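Local coordinates for protein 2-methyl-3-hydroxypyridine-5-carboxylic acid oxygenase (Mesorhizobium loti, PDB 3ALJ) that uses a bound flavin (FAD) to oxygenate 2-methyl-3-hydroxypyridine-5-carboxylic acid, probably opening its pyridine ring, at residues A[173-178]-A[268-273]; A[208-213]-A[226-231]; A[292-297]-A[345-350]. All coordinates share one frame; numbering follows the deposited sequence. Where two conformers were deposited one is given.

Interaction 1: residues A[173-178]-A[268-273]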
loop_
_atom_site.group_PDB
_atom_site.type_symbol
_atom_site.label_atom_id
_atom_site.label_comp_id
_atom_site.label_asym_id
_atom_site.label_seq_id
_atom_site.Cartn_x
_atom_site.Cartn_y
_atom_site.Cartn_z
ATOM N N TRP A 173 -10.133 -8.376 10.672
ATOM C CA TRP A 173 -11.290 -7.529 10.861
ATOM C C TRP A 173 -11.608 -6.836 9.562
ATOM O O TRP A 173 -10.703 -6.218 8.994
ATOM C CB TRP A 173 -11.012 -6.474 11.927
ATOM C CG TRP A 173 -12.203 -5.561 12.158
ATOM C CD1 TRP A 173 -13.459 -5.956 12.614
ATOM C CD2 TRP A 173 -12.263 -4.202 11.896
ATOM N NE1 TRP A 173 -14.286 -4.887 12.633
ATOM C CE2 TRP A 173 -13.599 -3.770 12.226
ATOM C CE3 TRP A 173 -11.341 -3.261 11.421
ATOM C CZ2 TRP A 173 -13.984 -2.417 12.176
ATOM C CZ3 TRP A 173 -11.777 -1.894 11.310
ATOM C CH2 TRP A 173 -13.118 -1.538 11.697
ATOM N N VAL A 174 -12.869 -6.818 9.163
ATOM C CA VAL A 174 -13.296 -6.007 8.020
ATOM C C VAL A 174 -14.266 -5.007 8.524
ATOM O O VAL A 174 -15.289 -5.375 9.147
ATOM C CB VAL A 174 -13.987 -6.871 6.968
ATOM C CG1 VAL A 174 -14.320 -6.013 5.723
ATOM C CG2 VAL A 174 -13.061 -8.114 6.565
ATOM N N SER A 175 -14.008 -3.715 8.198
ATOM C CA SER A 175 -14.905 -2.652 8.606
ATOM C C SER A 175 -16.228 -2.630 7.838
ATOM O O SER A 175 -16.315 -3.142 6.707
ATOM C CB SER A 175 -14.219 -1.302 8.361
ATOM O OG SER A 175 -14.909 -0.320 9.104
ATOM N N LYS A 176 -17.235 -2.039 8.480
ATOM C CA LYS A 176 -18.445 -1.629 7.709
ATOM C C LYS A 176 -18.181 -0.339 6.955
ATOM O O LYS A 176 -18.768 -0.129 5.863
ATOM C CB LYS A 176 -19.614 -1.386 8.677
ATOM C CG LYS A 176 -20.135 -2.640 9.478
ATOM C CD LYS A 176 -20.181 -3.936 8.719
ATOM C CE LYS A 176 -21.133 -4.967 9.427
ATOM N NZ LYS A 176 -21.506 -6.139 8.505
ATOM N N ASP A 177 -17.341 0.544 7.518
ATOM C CA ASP A 177 -17.042 1.778 6.772
ATOM C C ASP A 177 -15.854 1.610 5.819
ATOM O O ASP A 177 -15.128 0.627 5.760
ATOM C CB ASP A 177 -16.755 2.912 7.778
ATOM C CG ASP A 177 -17.964 3.275 8.617
ATOM O OD1 ASP A 177 -19.152 3.284 8.153
ATOM O OD2 ASP A 177 -17.725 3.663 9.788
ATOM N N GLY A 178 -15.891 2.556 4.855
ATOM C CA GLY A 178 -14.875 2.548 3.775
ATOM C C GLY A 178 -14.943 3.864 2.988
ATOM O O GLY A 178 -15.241 4.933 3.550
ATOM N N ASP A 268 -15.014 0.727 -1.012
ATOM C CA ASP A 268 -14.101 -0.364 -0.508
ATOM C C ASP A 268 -13.951 -0.188 1.007
ATOM O O ASP A 268 -13.920 0.896 1.514
ATOM C CB ASP A 268 -12.709 -0.303 -1.130
ATOM C CG ASP A 268 -12.718 -0.631 -2.626
ATOM O OD1 ASP A 268 -13.467 -1.565 -2.980
ATOM O OD2 ASP A 268 -11.912 0.050 -3.297
ATOM N N LYS A 269 -13.901 -1.287 1.720
ATOM C CA LYS A 269 -13.860 -1.324 3.174
ATOM C C LYS A 269 -12.468 -1.482 3.639
ATOM O O LYS A 269 -11.578 -1.993 2.931
ATOM C CB LYS A 269 -14.642 -2.567 3.718
ATOM C CG LYS A 269 -15.922 -2.734 3.093
ATOM C CD LYS A 269 -16.809 -1.573 3.298
ATOM C CE LYS A 269 -18.225 -2.010 2.794
ATOM N NZ LYS A 269 -18.231 -2.094 1.240
ATOM N N TYR A 270 -12.275 -0.951 4.833
ATOM C CA TYR A 270 -11.017 -1.161 5.514
ATOM C C TYR A 270 -10.862 -2.552 6.079
ATOM O O TYR A 270 -11.844 -3.238 6.386
ATOM C CB TYR A 270 -10.838 -0.156 6.676
ATOM C CG TYR A 270 -11.095 1.282 6.263
ATOM C CD1 TYR A 270 -12.173 2.000 6.686
ATOM C CD2 TYR A 270 -10.180 1.874 5.389
ATOM C CE1 TYR A 270 -12.367 3.310 6.281
ATOM C CE2 TYR A 270 -10.316 3.180 4.970
ATOM C CZ TYR A 270 -11.388 3.893 5.434
ATOM O OH TYR A 270 -11.548 5.258 5.047
ATOM N N GLU A 271 -9.627 -3.021 6.147
ATOM C CA GLU A 271 -9.460 -4.405 6.639
ATOM C C GLU A 271 -8.115 -4.587 7.215
ATOM O O GLU A 271 -7.082 -4.093 6.701
ATOM C CB GLU A 271 -9.700 -5.389 5.525
ATOM C CG GLU A 271 -9.487 -6.866 5.930
ATOM C CD GLU A 271 -9.997 -7.872 4.825
ATOM O OE1 GLU A 271 -10.398 -7.414 3.726
ATOM O OE2 GLU A 271 -9.916 -9.093 5.154
ATOM N N THR A 272 -8.068 -5.323 8.331
ATOM C CA THR A 272 -6.797 -5.537 8.988
ATOM C C THR A 272 -6.514 -6.935 9.321
ATOM O O THR A 272 -7.466 -7.780 9.450
ATOM C CB THR A 272 -6.712 -4.696 10.334
ATOM O OG1 THR A 272 -7.740 -5.153 11.256
ATOM C CG2 THR A 272 -6.951 -3.205 10.092
ATOM N N THR A 273 -5.246 -7.295 9.433
ATOM C CA THR A 273 -4.773 -8.680 9.866
ATOM C C THR A 273 -3.620 -8.507 10.802
ATOM O O THR A 273 -2.731 -7.663 10.615
ATOM C CB THR A 273 -4.325 -9.635 8.661
ATOM O OG1 THR A 273 -3.313 -8.943 7.883
ATOM C CG2 THR A 273 -5.467 -9.825 7.696
#
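Tyr270 swings its ring back across the turning chain at Asp177 and Gly178: CD1 lies 3.4 Å from Asp177 O, and CE1 sits 3.6 Å from Gly178 CA. Its CG stands anti to the carbonyl carbon (chi1 -50°), which brings the ring over beside Asp177 and Gly178, while Ser175 CB comes up at the ring edge. Further along, Trp173 and Thr272 share one face of the sheet, Trp173 CB meeting Thr272 OG1. On the face of Val174 and Glu271, Val174 CG2 lies 3.5 Å from the carboxylate carbon, Glu271 CD; the acid itself pairs with Arg172. The two strands are antiparallel neighbours in the large mixed sheet of this flavoprotein, strand 267-275 being its outermost strand on this side, and a beta bulge between Val174 and Gly178 shifts the register by two. Glycine suits the far side of the bulge, because a CB on Gly178 would run into Asp268 O. Thr272 N bonds Trp173 O at 2.9 Å, and Ser175 N reaches Tyr270 O at 2.9 Å. An alanine in place of Tyr270 has no ring, which would probably leave Gly178 CA and Pro295 without their packing partner and open a gap beside the FAD.

Interaction 2: residues A[208-213]-A[226-231]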
loop_
_atom_site.group_PDB
_atom_site.type_symbol
_atom_site.label_atom_id
_atom_site.label_comp_id
_atom_site.label_asym_id
_atom_site.label_seq_id
_atom_site.Cartn_x
_atom_site.Cartn_y
_atom_site.Cartn_z
ATOM N N ARG A 208 -22.604 17.334 7.798
ATOM C CA ARG A 208 -22.561 15.879 7.890
ATOM C C ARG A 208 -21.124 15.439 7.815
ATOM O O ARG A 208 -20.218 16.235 7.611
ATOM C CB ARG A 208 -23.265 15.197 6.701
ATOM C CG ARG A 208 -24.668 15.759 6.430
ATOM C CD ARG A 208 -25.224 15.312 5.107
ATOM N NE ARG A 208 -24.420 15.767 3.981
ATOM C CZ ARG A 208 -24.726 16.771 3.190
ATOM N NH1 ARG A 208 -25.832 17.460 3.528
ATOM N NH2 ARG A 208 -23.972 17.091 2.127
ATOM N N VAL A 209 -20.909 14.131 8.086
ATOM C CA VAL A 209 -19.551 13.569 8.203
ATOM C C VAL A 209 -19.191 13.220 6.774
ATOM O O VAL A 209 -19.647 12.164 6.211
ATOM C CB VAL A 209 -19.560 12.360 9.148
ATOM C CG1 VAL A 209 -18.230 11.799 9.244
ATOM C CG2 VAL A 209 -20.027 12.865 10.587
ATOM N N GLN A 210 -18.301 14.002 6.179
ATOM C CA GLN A 210 -17.842 13.773 4.819
ATOM C C GLN A 210 -16.432 14.323 4.749
ATOM O O GLN A 210 -16.196 15.471 5.176
ATOM C CB GLN A 210 -18.668 14.426 3.657
ATOM C CG GLN A 210 -20.036 13.722 3.490
ATOM C CD GLN A 210 -20.855 14.390 2.384
ATOM O OE1 GLN A 210 -22.016 14.629 2.652
ATOM N NE2 GLN A 210 -20.390 14.595 1.206
ATOM N N ARG A 211 -15.553 13.593 4.093
ATOM C CA ARG A 211 -14.149 14.004 3.929
ATOM C C ARG A 211 -13.746 13.698 2.532
ATOM O O ARG A 211 -14.090 12.614 1.988
ATOM C CB ARG A 211 -13.358 13.179 4.963
ATOM C CG ARG A 211 -11.799 13.246 4.802
ATOM C CD ARG A 211 -11.235 12.184 5.738
ATOM N NE ARG A 211 -9.764 12.156 5.697
ATOM C CZ ARG A 211 -9.027 11.171 6.212
ATOM N NH1 ARG A 211 -7.672 11.233 6.169
ATOM N NH2 ARG A 211 -9.620 10.076 6.778
ATOM N N ILE A 212 -12.907 14.539 1.950
ATOM C CA ILE A 212 -12.197 14.184 0.683
ATOM C C ILE A 212 -10.691 14.357 0.960
ATOM O O ILE A 212 -10.236 15.439 1.374
ATOM C CB ILE A 212 -12.566 15.098 -0.503
ATOM C CG1 ILE A 212 -14.035 14.783 -0.824
ATOM C CG2 ILE A 212 -11.645 14.882 -1.718
ATOM C CD1 ILE A 212 -14.604 15.509 -2.168
ATOM N N LEU A 213 -9.885 13.313 0.650
ATOM C CA LEU A 213 -8.417 13.497 0.553
ATOM C C LEU A 213 -8.165 13.760 -0.933
ATOM O O LEU A 213 -8.433 12.934 -1.827
ATOM C CB LEU A 213 -7.728 12.207 1.023
ATOM C CG LEU A 213 -6.199 12.339 0.904
ATOM C CD1 LEU A 213 -5.721 13.383 1.945
ATOM C CD2 LEU A 213 -5.476 10.991 1.243
ATOM N N LEU A 226 -13.025 9.668 -1.339
ATOM C CA LEU A 226 -14.309 10.262 -0.869
ATOM C C LEU A 226 -14.768 9.418 0.297
ATOM O O LEU A 226 -15.110 8.218 0.069
ATOM C CB LEU A 226 -15.366 10.343 -2.004
ATOM C CG LEU A 226 -15.353 11.569 -2.893
ATOM C CD1 LEU A 226 -14.055 11.862 -3.537
ATOM C CD2 LEU A 226 -16.453 11.330 -4.041
ATOM N N MET A 227 -14.756 9.913 1.538
ATOM C CA MET A 227 -15.037 9.111 2.700
ATOM C C MET A 227 -16.263 9.570 3.422
ATOM O O MET A 227 -16.366 10.758 3.886
ATOM C CB MET A 227 -13.844 9.264 3.582
ATOM C CG MET A 227 -12.587 8.897 2.888
ATOM S SD MET A 227 -11.137 9.066 3.957
ATOM C CE MET A 227 -9.869 9.774 2.835
ATOM N N ALA A 228 -17.264 8.691 3.599
ATOM C CA ALA A 228 -18.466 8.926 4.400
ATOM C C ALA A 228 -18.823 7.581 4.995
ATOM O O ALA A 228 -18.467 6.520 4.418
ATOM C CB ALA A 228 -19.586 9.364 3.476
ATOM N N PRO A 229 -19.520 7.612 6.133
ATOM C CA PRO A 229 -19.843 6.364 6.825
ATOM C C PRO A 229 -20.853 5.527 5.967
ATOM O O PRO A 229 -21.638 6.058 5.173
ATOM C CB PRO A 229 -20.619 6.847 8.047
ATOM C CG PRO A 229 -20.326 8.304 8.184
ATOM C CD PRO A 229 -19.980 8.800 6.879
ATOM N N ALA A 230 -20.770 4.216 6.141
ATOM C CA ALA A 230 -21.655 3.320 5.366
ATOM C C ALA A 230 -23.105 3.568 5.751
ATOM O O ALA A 230 -23.984 3.355 4.869
ATOM C CB ALA A 230 -21.321 1.854 5.679
ATOM N N ALA A 231 -23.356 4.033 6.964
ATOM C CA ALA A 231 -24.721 4.423 7.381
ATOM C C ALA A 231 -25.297 5.635 6.624
ATOM O O ALA A 231 -26.499 5.965 6.777
ATOM C CB ALA A 231 -24.733 4.643 8.924
#
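The guanidinium of Arg211 carries the thioether of Met227 on one face, with CE 3.6 Å above the plane over its centre and SD 3.4 Å from NH2. The group's charge is met by a salt bridge from NH1 to Asp201 on the neighbouring strand. Arg211 and Met227 form an antiparallel hydrogen-bonded pair in the beta hairpin of strands 211-216 and 221-228, part of the large mixed sheet. Arg211 reaches the sulfur through a fully extended chain, whereas Met227, with CG anti to the carbonyl carbon (chi1 -56°), bends only at its last torsion and turns its methyl group onto the flat cation. An unbranched, flexible thioether suits this place, since it can follow the plane and also touch Leu213 CB with CE. Between the backbones, Met227 N gives Arg211 O a nearly straight bond (2.8 Å, 176°), and Arg211 N returns one to Met227 O at 3.0 Å.

On the other face, Ile212 and Leu226 lie side by side and point the same way, their CD1 atoms 3.9 Å apart; branched aliphatics fit this buried side, where Phe249 and Ile240 also pack. Beyond the paired residues, Pro229 CD rests 3.4 Å from Val209 O. In one of its two conformers, the guanidinium of Arg208 meets Gln210 at its edge, in plane: NE, at 3.0 Å, and NH2 both grip Gln210 OE1.

Interaction 3: residues A[292-297]-A[345-350]. With FAD (flavin-adenine dinucleotide), chain B.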
loop_
_atom_site.group_PDB
_atom_site.type_symbol
_atom_site.label_atom_id
_atom_site.label_comp_id
_atom_site.label_asym_id
_atom_site.label_seq_id
_atom_site.Cartn_x
_atom_site.Cartn_y
_atom_site.Cartn_z
ATOM N N ALA A 292 -2.006 -6.418 7.333
ATOM C CA ALA A 292 -2.861 -5.363 6.824
ATOM C C ALA A 292 -3.355 -4.418 7.885
ATOM O O ALA A 292 -3.575 -4.855 9.032
ATOM C CB ALA A 292 -4.090 -5.948 6.130
ATOM N N MET A 293 -3.395 -3.108 7.609
ATOM C CA MET A 293 -3.563 -2.074 8.613
ATOM C C MET A 293 -4.486 -0.970 8.170
ATOM O O MET A 293 -4.818 -0.885 6.980
ATOM C CB MET A 293 -2.182 -1.583 9.039
ATOM C CG MET A 293 -1.452 -0.815 7.938
ATOM S SD MET A 293 0.152 -0.156 8.511
ATOM C CE MET A 293 1.157 -1.665 8.355
ATOM N N CYS A 294 -4.891 -0.146 9.103
ATOM C CA CYS A 294 -5.613 1.033 8.715
ATOM C C CYS A 294 -4.753 1.970 7.876
ATOM O O CYS A 294 -3.561 2.055 8.140
ATOM C CB CYS A 294 -6.079 1.807 9.972
ATOM S SG CYS A 294 -7.300 0.796 10.960
ATOM N N PRO A 295 -5.330 2.628 6.875
ATOM C CA PRO A 295 -4.505 3.451 5.967
ATOM C C PRO A 295 -4.247 4.897 6.377
ATOM O O PRO A 295 -3.644 5.640 5.588
ATOM C CB PRO A 295 -5.294 3.364 4.650
ATOM C CG PRO A 295 -6.733 3.366 5.097
ATOM C CD PRO A 295 -6.716 2.382 6.316
ATOM N N ALA A 296 -4.522 5.215 7.664
ATOM C CA ALA A 296 -4.311 6.615 8.083
ATOM C C ALA A 296 -2.919 7.115 7.834
ATOM O O ALA A 296 -2.744 8.300 7.474
ATOM C CB ALA A 296 -4.695 6.793 9.614
ATOM N N LEU A 297 -1.893 6.315 8.106
ATOM C CA LEU A 297 -0.517 6.753 7.889
ATOM C C LEU A 297 0.054 6.416 6.562
ATOM O O LEU A 297 1.251 6.697 6.301
ATOM C CB LEU A 297 0.412 6.250 9.035
ATOM C CG LEU A 297 0.074 6.742 10.427
ATOM C CD1 LEU A 297 1.092 5.945 11.399
ATOM C CD2 LEU A 297 0.206 8.296 10.445
ATOM N N ASP A 345 -4.896 3.614 15.778
ATOM C CA ASP A 345 -5.293 4.634 16.776
ATOM C C ASP A 345 -5.669 5.944 16.087
ATOM O O ASP A 345 -6.725 6.499 16.325
ATOM C CB ASP A 345 -4.100 4.816 17.663
ATOM C CG ASP A 345 -4.305 5.865 18.742
ATOM O OD1 ASP A 345 -4.438 7.097 18.473
ATOM O OD2 ASP A 345 -4.309 5.480 19.883
ATOM N N TYR A 346 -4.866 6.378 15.120
ATOM C CA TYR A 346 -5.279 7.604 14.395
ATOM C C TYR A 346 -6.566 7.435 13.678
ATOM O O TYR A 346 -7.378 8.338 13.704
ATOM C CB TYR A 346 -4.190 7.898 13.303
ATOM C CG TYR A 346 -3.042 8.770 13.819
ATOM C CD1 TYR A 346 -2.617 8.840 15.171
ATOM C CD2 TYR A 346 -2.408 9.609 12.950
ATOM C CE1 TYR A 346 -1.506 9.666 15.582
ATOM C CE2 TYR A 346 -1.400 10.416 13.350
ATOM C CZ TYR A 346 -0.947 10.480 14.614
ATOM O OH TYR A 346 0.072 11.330 15.044
ATOM N N ALA A 347 -6.780 6.263 13.050
ATOM C CA ALA A 347 -8.055 6.130 12.305
ATOM C C ALA A 347 -9.245 6.171 13.284
ATOM O O ALA A 347 -10.194 6.886 13.047
ATOM C CB ALA A 347 -7.998 4.787 11.611
ATOM N N ALA A 348 -9.120 5.418 14.396
ATOM C CA ALA A 348 -10.268 5.402 15.333
ATOM C C ALA A 348 -10.546 6.715 15.982
ATOM O O ALA A 348 -11.741 7.053 16.206
ATOM C CB ALA A 348 -9.965 4.359 16.413
ATOM N N ASN A 349 -9.524 7.479 16.238
ATOM C CA ASN A 349 -9.656 8.786 16.951
ATOM C C ASN A 349 -9.833 9.917 15.926
ATOM O O ASN A 349 -10.007 11.051 16.373
ATOM C CB ASN A 349 -8.434 9.049 17.820
ATOM C CG ASN A 349 -8.407 8.167 19.100
ATOM O OD1 ASN A 349 -9.445 8.120 19.811
ATOM N ND2 ASN A 349 -7.284 7.513 19.364
ATOM N N ARG A 350 -9.864 9.604 14.614
ATOM C CA ARG A 350 -9.918 10.713 13.576
ATOM C C ARG A 350 -8.797 11.683 13.856
ATOM O O ARG A 350 -8.973 12.927 13.597
ATOM C CB ARG A 350 -11.285 11.386 13.579
ATOM C CG ARG A 350 -12.382 10.472 12.893
ATOM C CD ARG A 350 -12.895 9.453 13.896
ATOM N NE ARG A 350 -14.035 8.782 13.346
ATOM C CZ ARG A 350 -14.073 7.539 12.842
ATOM N NH1 ARG A 350 -13.077 6.646 12.854
ATOM N NH2 ARG A 350 -15.241 7.092 12.419
HETATM P PA FAD B . -2.213 -6.980 -2.509
HETATM O O1A FAD B . -1.862 -5.628 -3.048
HETATM O O2A FAD B . -3.538 -7.246 -2.086
HETATM O O5B FAD B . -1.785 -8.016 -3.635
HETATM C C5B FAD B . -2.016 -9.453 -3.465
HETATM C C4B FAD B . -1.991 -9.946 -4.898
HETATM O O4B FAD B . -2.130 -11.396 -4.705
HETATM C C3B FAD B . -3.155 -9.553 -5.731
HETATM O O3B FAD B . -2.738 -9.157 -7.054
HETATM C C2B FAD B . -4.086 -10.818 -5.690
HETATM O O2B FAD B . -4.898 -10.966 -6.868
HETATM C C1B FAD B . -3.114 -11.951 -5.671
HETATM N N9A FAD B . -3.569 -13.108 -4.968
HETATM C C8A FAD B . -4.459 -13.212 -3.922
HETATM N N7A FAD B . -4.559 -14.477 -3.487
HETATM C C5A FAD B . -3.709 -15.222 -4.289
HETATM C C6A FAD B . -3.322 -16.560 -4.258
HETATM N N6A FAD B . -3.884 -17.432 -3.354
HETATM N N1A FAD B . -2.429 -16.945 -5.172
HETATM C C2A FAD B . -1.911 -16.118 -6.087
HETATM N N3A FAD B . -2.212 -14.788 -6.150
HETATM C C4A FAD B . -3.100 -14.369 -5.206
HETATM N N1 FAD B . -0.560 1.716 1.405
HETATM C C2 FAD B . 0.376 2.625 1.202
HETATM O O2 FAD B . 1.590 2.383 1.294
HETATM N N3 FAD B . 0.015 3.934 0.884
HETATM C C4 FAD B . -1.322 4.308 0.731
HETATM O O4 FAD B . -1.591 5.485 0.284
HETATM C C4X FAD B . -2.277 3.336 0.969
HETATM N N5 FAD B . -3.669 3.693 0.939
HETATM C C5X FAD B . -4.615 2.732 1.246
HETATM C C6 FAD B . -5.977 3.071 1.331
HETATM C C7 FAD B . -6.923 2.107 1.571
HETATM C C7M FAD B . -8.422 2.516 1.639
HETATM C C8 FAD B . -6.548 0.801 1.806
HETATM C C8M FAD B . -7.580 -0.307 2.118
HETATM C C9 FAD B . -5.193 0.449 1.732
HETATM C C9A FAD B . -4.199 1.430 1.493
HETATM N N10 FAD B . -2.774 1.099 1.455
HETATM C C10 FAD B . -1.857 2.059 1.244
HETATM C "C1'" FAD B . -2.345 -0.349 1.758
HETATM C "C2'" FAD B . -2.049 -1.064 0.446
HETATM O "O2'" FAD B . -3.214 -1.000 -0.403
HETATM C "C3'" FAD B . -1.804 -2.558 0.727
HETATM O "O3'" FAD B . -1.122 -2.646 2.035
HETATM C "C4'" FAD B . -0.912 -3.222 -0.238
HETATM O "O4'" FAD B . -1.586 -3.185 -1.528
HETATM C "C5'" FAD B . -0.699 -4.662 0.093
HETATM O "O5'" FAD B . 0.145 -5.238 -0.898
HETATM P P FAD B . 0.233 -6.816 -0.932
HETATM O O1P FAD B . 1.106 -7.124 -2.073
HETATM O O2P FAD B . 0.550 -7.394 0.411
HETATM O O3P FAD B . -1.282 -7.299 -1.229
#
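The loop 292-297, which has no regular helix or strand, runs past the last turn of helix 321-349; the nearest backbones are those of Ala296 and Ala347, with CA atoms 5.7 Å apart. The helix ends in a Schellman motif: Arg350 takes positive phi (52°), and its N returns to Ala347 O. The same oxygen accepts Arg350 NH1 at 2.9 Å from the opposite face of its plane, so the last turn is tied by main chain and side chain together. Between loop and helix the contact is wholly apolar. Small residues let loop and helix come close: Ala296 CB lies 3.9 Å from Tyr346 CB, and Cys294 CB lies 3.9 Å from Ala347 CB. Cys294 SG is covalently linked to a beta-mercaptoethanol, probably from the crystallisation liquor. Leu297 crosses Tyr346 at about a right angle and brings CD2 to 3.9 Å from ring atom CD2; a tyrosine suits this buried spot because its ring supplies apolar surface while its OH finds a partner in Met357 O. The loop's other side lines the flavin pocket, where a rigid proline ring presents its CB and CG methylenes to the isoalloxazine: Pro295 CB lies 3.4 Å from FAD C6, and its CG is 3.7 Å from FAD C7.

Interactions 1 and 2 share the large sheet, in which strand 170-185 neighbours strand 221-228; both use antiparallel backbone bonds. Interaction 1 is a surface contact at the sheet margin, while interaction 2 is partly buried, with an apolar face and one where a methionine lies on an arginine. They meet where Asp177 OD1 probably accepts a bond from Ala230 N and Tyr270 OH packs near Met227 SD. Interaction 3, also partly buried, joins a loop to a helix by apolar packing alone, alanines beside a leucine and a tyrosine. It reaches interaction 1 through Ala292 N, probably bonded to Thr273 OG1, and through Pro295 against Tyr270, both of the FAD pocket; interactions 2 and 3 do not touch.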